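Local coordinates for lumazine-binding protein (Silicibacter pomeroyi DSS-3, PDB 3FKA) that is of unknown function but has an NTF2-like fold and belongs to a putative lumazine-binding family, at residues B[25-28]-B[29-33]; B[50-53]-B[54-57]. All coordinates share one frame; numbering follows the deposited sequence.

Both interactions are helix starts, each capped by a side-chain oxygen of the residue just before the first turn. Interaction 1 opens the short helix 27-33, which follows helix 4-24 after a tight turn; it is mostly a surface contact, and its side-chain chemistry is largely charged, with an aspartate cap and an arginine-glutamate bridge. Interaction 2 carries strand 47-52 over into helix 53-63 and is partly buried: its cap is a serine, a phenylalanine and an isoleucine supply the packing, and its arginine reaches its aspartate neighbour through water. The two meet where I57 packs against R27, L30 and E31, so the helices 27-33 and 53-63 lean on one another.

Interaction 1: B[25-28]-B[29-33]; sequences GDRP and ALERI
D26 caps helix 27-33: its OD1 accepts from A29 N at 3.1 Å, with an N-H...O angle of 162°, and the amide approaches from above the carboxylate plane. The D26 side chain leaves with CG anti to the backbone N (chi1 -174°), which brings the carboxylate to the first turn, where its carbon CG also rests on A29 CB at 3.4 Å. The negative cap lies at the positive end of the helix dipole, which would probably stabilise its charge. Just before it, G25 with positive phi is the C-prime residue of a Schellman motif closing helix 4-24, so one helix ends and the next begins within two residues.

The main-chain oxygens of the first turn find amide donors: D26 O takes L30 N at 3.0 Å, R27 O takes E31 N at 2.9 Å, and P28 O takes R32 N at 3.0 Å through a more bent bond. Aligned one turn apart, R27 and E31 form a salt bridge, NH1 to OE2 at 3.1 Å. The bond lies in the guanidinium plane but meets the carboxylate from above, the two planes being 78° apart, and the bend at chi3 carries the guanidinium back to it. R27 NH2 is bridged to E61 of helix 53-63. With an alanine in place of R27, E31 and E61 would probably lose the cation they share, and a gap would open beside I57. One arginine thus serves two carboxylates, tying the first turn of its own helix to the neighbouring one, and the three together would probably keep a net negative charge.

Interaction 2: B[50-53]-B[54-57]; sequences WNSR and DAFI
S52 O accepts from F56 N at 2.9 Å in a nearly straight bond (170°), and R53 O from I57 N at 2.9 Å, closing the first turn of helix 53-63 where the chain passes into it from strand 47-52. S52 is the N-cap. Its OG sits between the backbone N and the carbonyl carbon (chi1 62°), where it accepts from A55 N at 3.1 Å and also lies against the A55 methyl group.

F56 is turned back toward the start of its own helix. Its chi1 of 71° lays one ring face on R53, whose CA makes a CH-pi contact 3.9 Å from the ring centroid, while N51 O comes to the ring edge near its plane. Here, in an NTF2-like fold, the edge strand 47-52 runs into helix 53-63: F34 meets F56 edge-to-face, and N51 ND2 is hydrogen-bonded to E40 OE1 on the adjacent strand 38-44.

R53 and I57 run side by side, pointing the same way, with R53 CG 3.6 Å from I57 CD1; beyond them the I57 side chain packs on helix 27-33. R53 NH1 is hydrogen-bonded to F34 O. Two waters join the R53 guanidinium to D54: one accepts from R53 NE at 2.9 Å, the other from R53 NH2, and both donate to D54 OD1, the first at 2.6 Å.

Interaction 1: B[25-28]-B[29-33]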
ATOM      1  N   GLY B  25     -16.017  14.927 -19.212  1.00 23.12           N
ATOM      2  CA  GLY B  25     -17.440  14.915 -18.888  1.00 23.47           C
ATOM      3  C   GLY B  25     -18.139  13.857 -19.741  1.00 23.81           C
ATOM      4  O   GLY B  25     -19.241  14.085 -20.266  1.00 24.32           O
ATOM      5  N   ASP B  26     -17.494  12.700 -19.884  1.00 24.16           N
ATOM      6  CA  ASP B  26     -18.023  11.607 -20.707  1.00 23.89           C
ATOM      7  C   ASP B  26     -18.975  10.768 -19.864  1.00 23.75           C
ATOM      8  O   ASP B  26     -18.544   9.859 -19.154  1.00 22.88           O
ATOM      9  CB  ASP B  26     -16.839  10.816 -21.257  1.00 24.54           C
ATOM     10  CG  ASP B  26     -17.219   9.748 -22.239  1.00 24.95           C
ATOM     11  OD1 ASP B  26     -18.375   9.289 -22.310  1.00 25.20           O
ATOM     12  OD2 ASP B  26     -16.302   9.353 -22.981  1.00 25.96           O
ATOM     13  N   ARG B  27     -20.267  11.097 -19.926  1.00 23.59           N
ATOM     14  CA  ARG B  27     -21.282  10.374 -19.157  1.00 23.90           C
ATOM     15  C   ARG B  27     -21.330   8.858 -19.465  1.00 24.06           C
ATOM     16  O   ARG B  27     -21.305   8.060 -18.529  1.00 24.69           O
ATOM     17  CB  ARG B  27     -22.680  11.017 -19.299  1.00 24.46           C
ATOM     18  CG  ARG B  27     -23.802  10.204 -18.670  1.00 24.45           C
ATOM     19  CD  ARG B  27     -25.104  10.882 -18.766  1.00 25.51           C
ATOM     20  NE  ARG B  27     -25.191  12.106 -17.972  1.00 25.89           N
ATOM     21  CZ  ARG B  27     -25.566  12.178 -16.697  1.00 26.12           C
ATOM     22  NH1 ARG B  27     -25.878  11.095 -15.980  1.00 26.86           N
ATOM     23  NH2 ARG B  27     -25.639  13.367 -16.121  1.00 26.07           N
ATOM     24  N   PRO B  28     -21.424   8.465 -20.752  1.00 24.21           N
ATOM     25  CA  PRO B  28     -21.464   7.012 -21.007  1.00 23.80           C
ATOM     26  C   PRO B  28     -20.256   6.251 -20.438  1.00 23.44           C
ATOM     27  O   PRO B  28     -20.434   5.198 -19.850  1.00 23.21           O
ATOM     28  CB  PRO B  28     -21.507   6.928 -22.534  1.00 24.04           C
ATOM     29  CG  PRO B  28     -22.078   8.201 -22.964  1.00 24.48           C
ATOM     30  CD  PRO B  28     -21.577   9.232 -21.993  1.00 24.11           C
ATOM     31  N   ALA B  29     -19.060   6.821 -20.526  1.00 23.36           N
ATOM     32  CA  ALA B  29     -17.845   6.171 -19.991  1.00 23.39           C
ATOM     33  C   ALA B  29     -17.902   6.064 -18.476  1.00 23.77           C
ATOM     34  O   ALA B  29     -17.553   5.039 -17.884  1.00 24.73           O
ATOM     35  CB  ALA B  29     -16.585   6.938 -20.432  1.00 22.99           C
ATOM     36  N   LEU B  30     -18.335   7.143 -17.831  1.00 23.90           N
ATOM     37  CA  LEU B  30     -18.450   7.159 -16.371  1.00 23.26           C
ATOM     38  C   LEU B  30     -19.510   6.187 -15.865  1.00 23.64           C
ATOM     39  O   LEU B  30     -19.310   5.563 -14.841  1.00 23.75           O
ATOM     40  CB  LEU B  30     -18.751   8.567 -15.874  1.00 23.41           C
ATOM     41  CG  LEU B  30     -17.568   9.559 -16.072  1.00 23.29           C
ATOM     42  CD1 LEU B  30     -18.065  11.013 -15.970  1.00 23.92           C
ATOM     43  CD2 LEU B  30     -16.399   9.239 -15.107  1.00 23.83           C
ATOM     44  N   GLU B  31     -20.638   6.076 -16.572  1.00 23.89           N
ATOM     45  CA  GLU B  31     -21.672   5.124 -16.176  1.00 25.21           C
ATOM     46  C   GLU B  31     -21.192   3.693 -16.390  1.00 25.56           C
ATOM     47  O   GLU B  31     -21.640   2.802 -15.688  1.00 25.59           O
ATOM     48  CB  GLU B  31     -23.013   5.419 -16.882  1.00 25.60           C
ATOM     49  CG  GLU B  31     -23.615   6.732 -16.367  1.00 26.08           C
ATOM     50  CD  GLU B  31     -24.975   7.120 -16.946  1.00 27.44           C
ATOM     51  OE1 GLU B  31     -25.388   6.612 -18.022  1.00 28.34           O
ATOM     52  OE2 GLU B  31     -25.625   8.005 -16.330  1.00 27.78           O
ATOM     53  N   ARG B  32     -20.298   3.476 -17.353  1.00 25.64           N
ATOM     54  CA  ARG B  32     -19.750   2.152 -17.617  0.50 25.93           C
ATOM     55  C   ARG B  32     -18.782   1.732 -16.525  1.00 25.76           C
ATOM     56  O   ARG B  32     -18.878   0.642 -16.025  1.00 26.10           O
ATOM     57  CB  ARG B  32     -19.002   2.100 -18.956  0.50 26.30           C
ATOM     58  CG  ARG B  32     -18.274   0.771 -19.244  0.50 26.63           C
ATOM     59  CD  ARG B  32     -17.442   0.840 -20.517  0.50 27.01           C
ATOM     60  NE  ARG B  32     -16.660  -0.388 -20.693  0.50 27.50           N
ATOM     61  CZ  ARG B  32     -17.100  -1.543 -21.220  0.50 27.66           C
ATOM     62  NH1 ARG B  32     -18.360  -1.703 -21.642  0.50 27.95           N
ATOM     63  NH2 ARG B  32     -16.261  -2.570 -21.323  0.50 27.63           N
ATOM     64  N   ILE B  33     -17.860   2.620 -16.165  1.00 25.19           N
ATOM     65  CA  ILE B  33     -16.801   2.297 -15.168  1.00 25.27           C
ATOM     66  C   ILE B  33     -17.102   2.366 -13.671  1.00 24.44           C
ATOM     67  O   ILE B  33     -16.297   1.861 -12.856  1.00 24.30           O
ATOM     68  CB  ILE B  33     -15.527   3.116 -15.498  1.00 25.24           C
ATOM     69  CG1 ILE B  33     -15.667   4.611 -15.171  1.00 25.61           C
ATOM     70  CG2 ILE B  33     -15.139   2.812 -16.982  1.00 26.56           C
ATOM     71  CD1 ILE B  33     -14.406   5.406 -15.452  1.00 25.77           C
TER

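Interaction 2: B[50-53]-B[54-57]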
ATOM      1  N   TRP B  50     -21.288  13.792  -0.042  1.00 23.64           N
ATOM      2  CA  TRP B  50     -21.478  12.393  -0.401  1.00 23.46           C
ATOM      3  C   TRP B  50     -22.254  12.396  -1.705  1.00 23.56           C
ATOM      4  O   TRP B  50     -23.477  12.632  -1.708  1.00 23.59           O
ATOM      5  CB  TRP B  50     -22.250  11.643   0.685  1.00 23.75           C
ATOM      6  CG  TRP B  50     -22.249  10.164   0.436  1.00 23.78           C
ATOM      7  CD1 TRP B  50     -22.893   9.488  -0.564  1.00 24.02           C
ATOM      8  CD2 TRP B  50     -21.615   9.179   1.243  1.00 23.99           C
ATOM      9  NE1 TRP B  50     -22.658   8.146  -0.454  1.00 24.43           N
ATOM     10  CE2 TRP B  50     -21.873   7.928   0.653  1.00 24.14           C
ATOM     11  CE3 TRP B  50     -20.840   9.237   2.408  1.00 23.65           C
ATOM     12  CZ2 TRP B  50     -21.368   6.740   1.177  1.00 24.06           C
ATOM     13  CZ3 TRP B  50     -20.347   8.051   2.930  1.00 23.89           C
ATOM     14  CH2 TRP B  50     -20.625   6.827   2.323  1.00 23.98           C
ATOM     15  N   ASN B  51     -21.565  12.104  -2.802  1.00 24.12           N
ATOM     16  CA  ASN B  51     -22.188  12.104  -4.128  1.00 24.54           C
ATOM     17  C   ASN B  51     -22.532  10.753  -4.709  1.00 24.76           C
ATOM     18  O   ASN B  51     -21.689   9.871  -4.720  1.00 24.73           O
ATOM     19  CB  ASN B  51     -21.230  12.737  -5.149  1.00 25.30           C
ATOM     20  CG  ASN B  51     -20.927  14.184  -4.870  1.00 26.56           C
ATOM     21  OD1 ASN B  51     -21.791  14.948  -4.459  1.00 27.49           O
ATOM     22  ND2 ASN B  51     -19.683  14.579  -5.137  1.00 27.43           N
ATOM     23  N   SER B  52     -23.760  10.622  -5.224  1.00 24.15           N
ATOM     24  CA  SER B  52     -24.185   9.440  -5.942  1.00 23.64           C
ATOM     25  C   SER B  52     -23.500   9.488  -7.310  1.00 23.46           C
ATOM     26  O   SER B  52     -22.965  10.536  -7.706  1.00 22.05           O
ATOM     27  CB  SER B  52     -25.693   9.474  -6.156  1.00 23.79           C
ATOM     28  OG  SER B  52     -26.069  10.590  -6.954  1.00 23.63           O
ATOM     29  N   ARG B  53     -23.615   8.412  -8.092  1.00 23.39           N
ATOM     30  CA  ARG B  53     -23.054   8.424  -9.432  1.00 23.49           C
ATOM     31  C   ARG B  53     -23.749   9.511 -10.280  1.00 22.88           C
ATOM     32  O   ARG B  53     -23.074  10.229 -11.017  1.00 23.71           O
ATOM     33  CB  ARG B  53     -23.153   7.062 -10.094  1.00 23.31           C
ATOM     34  CG  ARG B  53     -22.320   6.980 -11.369  1.00 24.08           C
ATOM     35  CD  ARG B  53     -22.499   5.680 -12.075  1.00 23.96           C
ATOM     36  NE  ARG B  53     -23.821   5.623 -12.698  1.00 23.62           N
ATOM     37  CZ  ARG B  53     -24.308   4.578 -13.343  1.00 23.92           C
ATOM     38  NH1 ARG B  53     -23.627   3.437 -13.431  1.00 23.73           N
ATOM     39  NH2 ARG B  53     -25.521   4.665 -13.865  1.00 24.21           N
ATOM     40  N   ASP B  54     -25.067   9.656 -10.178  1.00 23.70           N
ATOM     41  CA  ASP B  54     -25.752  10.706 -10.930  1.00 24.36           C
ATOM     42  C   ASP B  54     -25.213  12.087 -10.567  1.00 24.30           C
ATOM     43  O   ASP B  54     -24.981  12.910 -11.460  1.00 25.01           O
ATOM     44  CB  ASP B  54     -27.276  10.693 -10.698  1.00 25.24           C
ATOM     45  CG  ASP B  54     -27.994   9.529 -11.379  1.00 26.23           C
ATOM     46  OD1 ASP B  54     -27.439   8.861 -12.281  1.00 26.91           O
ATOM     47  OD2 ASP B  54     -29.186   9.327 -11.026  1.00 26.79           O
ATOM     48  N   ALA B  55     -25.004  12.336  -9.274  1.00 23.05           N
ATOM     49  CA  ALA B  55     -24.504  13.631  -8.819  1.00 23.66           C
ATOM     50  C   ALA B  55     -23.103  13.907  -9.303  1.00 23.26           C
ATOM     51  O   ALA B  55     -22.831  14.995  -9.852  1.00 23.74           O
ATOM     52  CB  ALA B  55     -24.556  13.722  -7.304  1.00 23.90           C
ATOM     53  N   PHE B  56     -22.181  12.967  -9.131  1.00 23.56           N
ATOM     54  CA  PHE B  56     -20.826  13.314  -9.583  1.00 24.51           C
ATOM     55  C   PHE B  56     -20.676  13.324 -11.115  1.00 23.84           C
ATOM     56  O   PHE B  56     -19.873  14.082 -11.621  1.00 23.35           O
ATOM     57  CB  PHE B  56     -19.740  12.532  -8.847  1.00 27.29           C
ATOM     58  CG  PHE B  56     -19.642  11.124  -9.169  1.00 27.56           C
ATOM     59  CD1 PHE B  56     -19.005  10.735 -10.336  1.00 28.58           C
ATOM     60  CD2 PHE B  56     -19.922  10.156  -8.196  1.00 28.50           C
ATOM     61  CE1 PHE B  56     -18.826   9.430 -10.628  1.00 29.06           C
ATOM     62  CE2 PHE B  56     -19.712   8.800  -8.472  1.00 28.82           C
ATOM     63  CZ  PHE B  56     -19.189   8.441  -9.690  1.00 28.83           C
ATOM     64  N   ILE B  57     -21.454  12.527 -11.855  1.00 22.64           N
ATOM     65  CA  ILE B  57     -21.377  12.627 -13.326  1.00 22.78           C
ATOM     66  C   ILE B  57     -21.861  14.036 -13.780  1.00 22.26           C
ATOM     67  O   ILE B  57     -21.224  14.655 -14.624  1.00 21.96           O
ATOM     68  CB  ILE B  57     -22.132  11.500 -14.027  1.00 22.68           C
ATOM     69  CG1 ILE B  57     -21.395  10.186 -13.788  1.00 22.76           C
ATOM     70  CG2 ILE B  57     -22.233  11.805 -15.507  1.00 22.20           C
ATOM     71  CD1 ILE B  57     -22.104   9.014 -14.380  1.00 23.91           C
TER
HETATM   72  O   HOH W   1     -25.292   8.016 -13.485  1.00 19.95           O
HETATM   73  O   HOH W   2     -28.059   6.190 -12.786  1.00 30.03           O